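PDB 6RW7: carbohydrate binding module family 33 and 10 domain protein from Teredinibacter turnerae, which is a copper-dependent AA10 lytic polysaccharide monooxygenase, seen here as its catalytic domain, that probably binds and oxidatively cleaves cellulose. Local coordinates for residues Q96-I102 against S164-C170. Residues are numbered along the deposited sequence.
Sequences QTFVWDI and SHINVTC. With CU (copper (II) ion), chain C.
Strands 96-101 and 165-170 run antiparallel, their axes 4.5 Å apart at closest and their directions 155° apart. Ser-164, with positive phi, forms a G1 beta bulge with His-165 opposite Asp-160; Ser-164 O accepts a hydrogen bond from Ile-102 N (2.9 Å). His-165 (chi1 m) makes a non-hydrogen-bonded pair with Asp-101 (chi1 t), and His-165 NE2 and Asp-101 OD2 bind the copper(II) ion at 2.0 and 2.5 Å, joined by Glu-5 and a water at 2.2 Å. Ile-166 pairs with Trp-100 through Trp-100 N to Ile-166 O (2.8 Å) and Ile-166 N to Trp-100 O (2.9 Å); Ile-166 CD1 packs 3.9 Å from Ile-102 CD1. Asn-167 lies across from Val-99 and turns its amide to Glu-158. Val-168 repeats the two-bond pairing: Phe-98 N to Val-168 O 2.8 Å, Val-168 N to Phe-98 O 2.9 Å. Thr-169 OG1 makes a weak 3.4 Å hydrogen bond with Thr-97 OG1. Cys-170, disulfide-linked to Cys-142, closes the register: Gln-96 N to Cys-170 O and Cys-170 N to Gln-96 O, both 2.9 Å; Cys-170 CB lies 3.9 Å from Phe-98 CE1. Phe-98, Trp-100, Ile-166 and Val-168 help form the AA10 immunoglobulin-like beta-sandwich core, while the Asp-101/His-165 face carries a copper(II) site distinct from the His-1/His-107 copper(I) centre.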
loop_
_atom_site.group_PDB
_atom_site.type_symbol
_atom_site.label_atom_id
_atom_site.label_comp_id
_atom_site.label_asym_id
_atom_site.label_seq_id
_atom_site.Cartn_x
_atom_site.Cartn_y
_atom_site.Cartn_z
ATOM N N GLN A 96 -11.828 -7.409 7.488
ATOM C CA GLN A 96 -10.462 -7.152 8.011
ATOM C C GLN A 96 -10.319 -5.646 8.224
ATOM O O GLN A 96 -10.890 -4.877 7.437
ATOM C CB GLN A 96 -9.365 -7.676 7.076
ATOM C CG GLN A 96 -9.403 -9.182 6.778
ATOM C CD GLN A 96 -9.262 -10.073 7.993
ATOM O OE1 GLN A 96 -8.657 -9.677 8.981
ATOM N NE2 GLN A 96 -9.834 -11.276 7.935
ATOM N N THR A 97 -9.540 -5.249 9.222
ATOM C CA THR A 97 -9.190 -3.833 9.471
ATOM C C THR A 97 -7.807 -3.556 8.888
ATOM O O THR A 97 -6.839 -4.267 9.230
ATOM C CB THR A 97 -9.300 -3.452 10.947
ATOM O OG1 THR A 97 -10.644 -3.743 11.318
ATOM C CG2 THR A 97 -9.026 -1.984 11.178
ATOM N N PHE A 98 -7.712 -2.531 8.051
ATOM C CA PHE A 98 -6.424 -2.030 7.515
ATOM C C PHE A 98 -6.048 -0.775 8.291
ATOM O O PHE A 98 -6.905 0.079 8.477
ATOM C CB PHE A 98 -6.531 -1.717 6.024
ATOM C CG PHE A 98 -6.689 -2.937 5.165
ATOM C CD1 PHE A 98 -7.937 -3.511 4.967
ATOM C CD2 PHE A 98 -5.586 -3.539 4.589
ATOM C CE1 PHE A 98 -8.064 -4.676 4.225
ATOM C CE2 PHE A 98 -5.727 -4.674 3.810
ATOM C CZ PHE A 98 -6.958 -5.256 3.656
ATOM N N VAL A 99 -4.812 -0.685 8.738
ATOM C CA VAL A 99 -4.339 0.443 9.574
ATOM C C VAL A 99 -3.343 1.243 8.746
ATOM O O VAL A 99 -2.223 0.721 8.439
ATOM C CB VAL A 99 -3.710 -0.068 10.874
ATOM C CG1 VAL A 99 -3.243 1.106 11.714
ATOM C CG2 VAL A 99 -4.663 -0.962 11.667
ATOM N N TRP A 100 -3.725 2.460 8.394
ATOM C CA TRP A 100 -2.772 3.433 7.810
ATOM C C TRP A 100 -2.083 4.141 8.966
ATOM O O TRP A 100 -2.783 4.744 9.806
ATOM C CB TRP A 100 -3.474 4.438 6.919
ATOM C CG TRP A 100 -3.816 3.930 5.555
ATOM C CD1 TRP A 100 -4.863 3.144 5.168
ATOM C CD2 TRP A 100 -3.043 4.164 4.380
ATOM N NE1 TRP A 100 -4.806 2.906 3.822
ATOM C CE2 TRP A 100 -3.717 3.546 3.307
ATOM C CE3 TRP A 100 -1.873 4.875 4.125
ATOM C CZ2 TRP A 100 -3.232 3.607 2.001
ATOM C CZ3 TRP A 100 -1.394 4.931 2.830
ATOM C CH2 TRP A 100 -2.057 4.285 1.790
ATOM N N ASP A 101 -0.756 4.153 8.969
ATOM C CA ASP A 101 0.008 5.046 9.857
ATOM C C ASP A 101 0.192 6.367 9.132
ATOM O O ASP A 101 0.772 6.368 8.034
ATOM C CB ASP A 101 1.385 4.507 10.241
ATOM C CG ASP A 101 2.083 5.514 11.141
ATOM O OD1 ASP A 101 2.650 6.462 10.620
ATOM O OD2 ASP A 101 1.954 5.401 12.341
ATOM N N ILE A 102 -0.301 7.450 9.708
ATOM C CA ILE A 102 -0.151 8.804 9.106
ATOM C C ILE A 102 0.626 9.707 10.078
ATOM O O ILE A 102 0.596 10.916 9.904
ATOM C CB ILE A 102 -1.526 9.364 8.655
ATOM C CG1 ILE A 102 -2.446 9.762 9.818
ATOM C CG2 ILE A 102 -2.230 8.387 7.717
ATOM C CD1 ILE A 102 -3.644 10.569 9.354
ATOM N N SER A 164 -2.010 8.384 15.653
ATOM C CA SER A 164 -1.973 8.970 14.286
ATOM C C SER A 164 -2.202 7.859 13.266
ATOM O O SER A 164 -1.376 7.699 12.345
ATOM C CB SER A 164 -0.670 9.668 14.005
ATOM O OG SER A 164 -0.518 10.774 14.867
ATOM N N HIS A 165 -3.282 7.105 13.429
ATOM C CA HIS A 165 -3.683 6.021 12.510
ATOM C C HIS A 165 -5.064 6.316 11.930
ATOM O O HIS A 165 -5.907 6.938 12.604
ATOM C CB HIS A 165 -3.722 4.659 13.201
ATOM C CG HIS A 165 -2.399 4.089 13.575
ATOM N ND1 HIS A 165 -2.312 2.891 14.247
ATOM C CD2 HIS A 165 -1.140 4.537 13.380
ATOM C CE1 HIS A 165 -1.035 2.612 14.448
ATOM N NE2 HIS A 165 -0.307 3.601 13.907
ATOM N N ILE A 166 -5.298 5.838 10.713
ATOM C CA ILE A 166 -6.671 5.691 10.168
ATOM C C ILE A 166 -6.951 4.197 10.078
ATOM O O ILE A 166 -6.146 3.475 9.460
ATOM C CB ILE A 166 -6.843 6.376 8.802
ATOM C CG1 ILE A 166 -6.610 7.886 8.869
ATOM C CG2 ILE A 166 -8.195 6.028 8.215
ATOM C CD1 ILE A 166 -6.494 8.570 7.522
ATOM N N ASN A 167 -8.041 3.731 10.686
ATOM C CA ASN A 167 -8.457 2.315 10.643
ATOM C C ASN A 167 -9.646 2.200 9.681
ATOM O O ASN A 167 -10.629 2.937 9.857
ATOM C CB ASN A 167 -8.830 1.794 12.030
ATOM C CG ASN A 167 -7.744 1.972 13.066
ATOM O OD1 ASN A 167 -6.559 1.784 12.777
ATOM N ND2 ASN A 167 -8.135 2.322 14.288
ATOM N N VAL A 168 -9.530 1.364 8.657
ATOM C CA VAL A 168 -10.624 1.147 7.682
ATOM C C VAL A 168 -11.007 -0.319 7.753
ATOM O O VAL A 168 -10.108 -1.153 7.594
ATOM C CB VAL A 168 -10.227 1.436 6.229
ATOM C CG1 VAL A 168 -11.455 1.532 5.342
ATOM C CG2 VAL A 168 -9.313 2.606 6.041
ATOM N N THR A 169 -12.296 -0.621 7.833
ATOM C CA THR A 169 -12.789 -2.015 7.810
ATOM C C THR A 169 -13.278 -2.339 6.402
ATOM O O THR A 169 -14.056 -1.547 5.837
ATOM C CB THR A 169 -13.830 -2.203 8.912
ATOM O OG1 THR A 169 -13.174 -1.852 10.129
ATOM C CG2 THR A 169 -14.341 -3.623 8.975
ATOM N N CYS A 170 -12.825 -3.463 5.854
ATOM C CA CYS A 170 -13.081 -3.850 4.454
ATOM C C CYS A 170 -13.524 -5.308 4.433
ATOM O O CYS A 170 -13.074 -6.082 5.286
ATOM C CB CYS A 170 -11.829 -3.713 3.594
ATOM S SG CYS A 170 -11.210 -2.022 3.352
HETATM CU CU CU C . 1.678 3.504 13.935
HETATM O O HOH W 1 1.661 5.058 15.471
#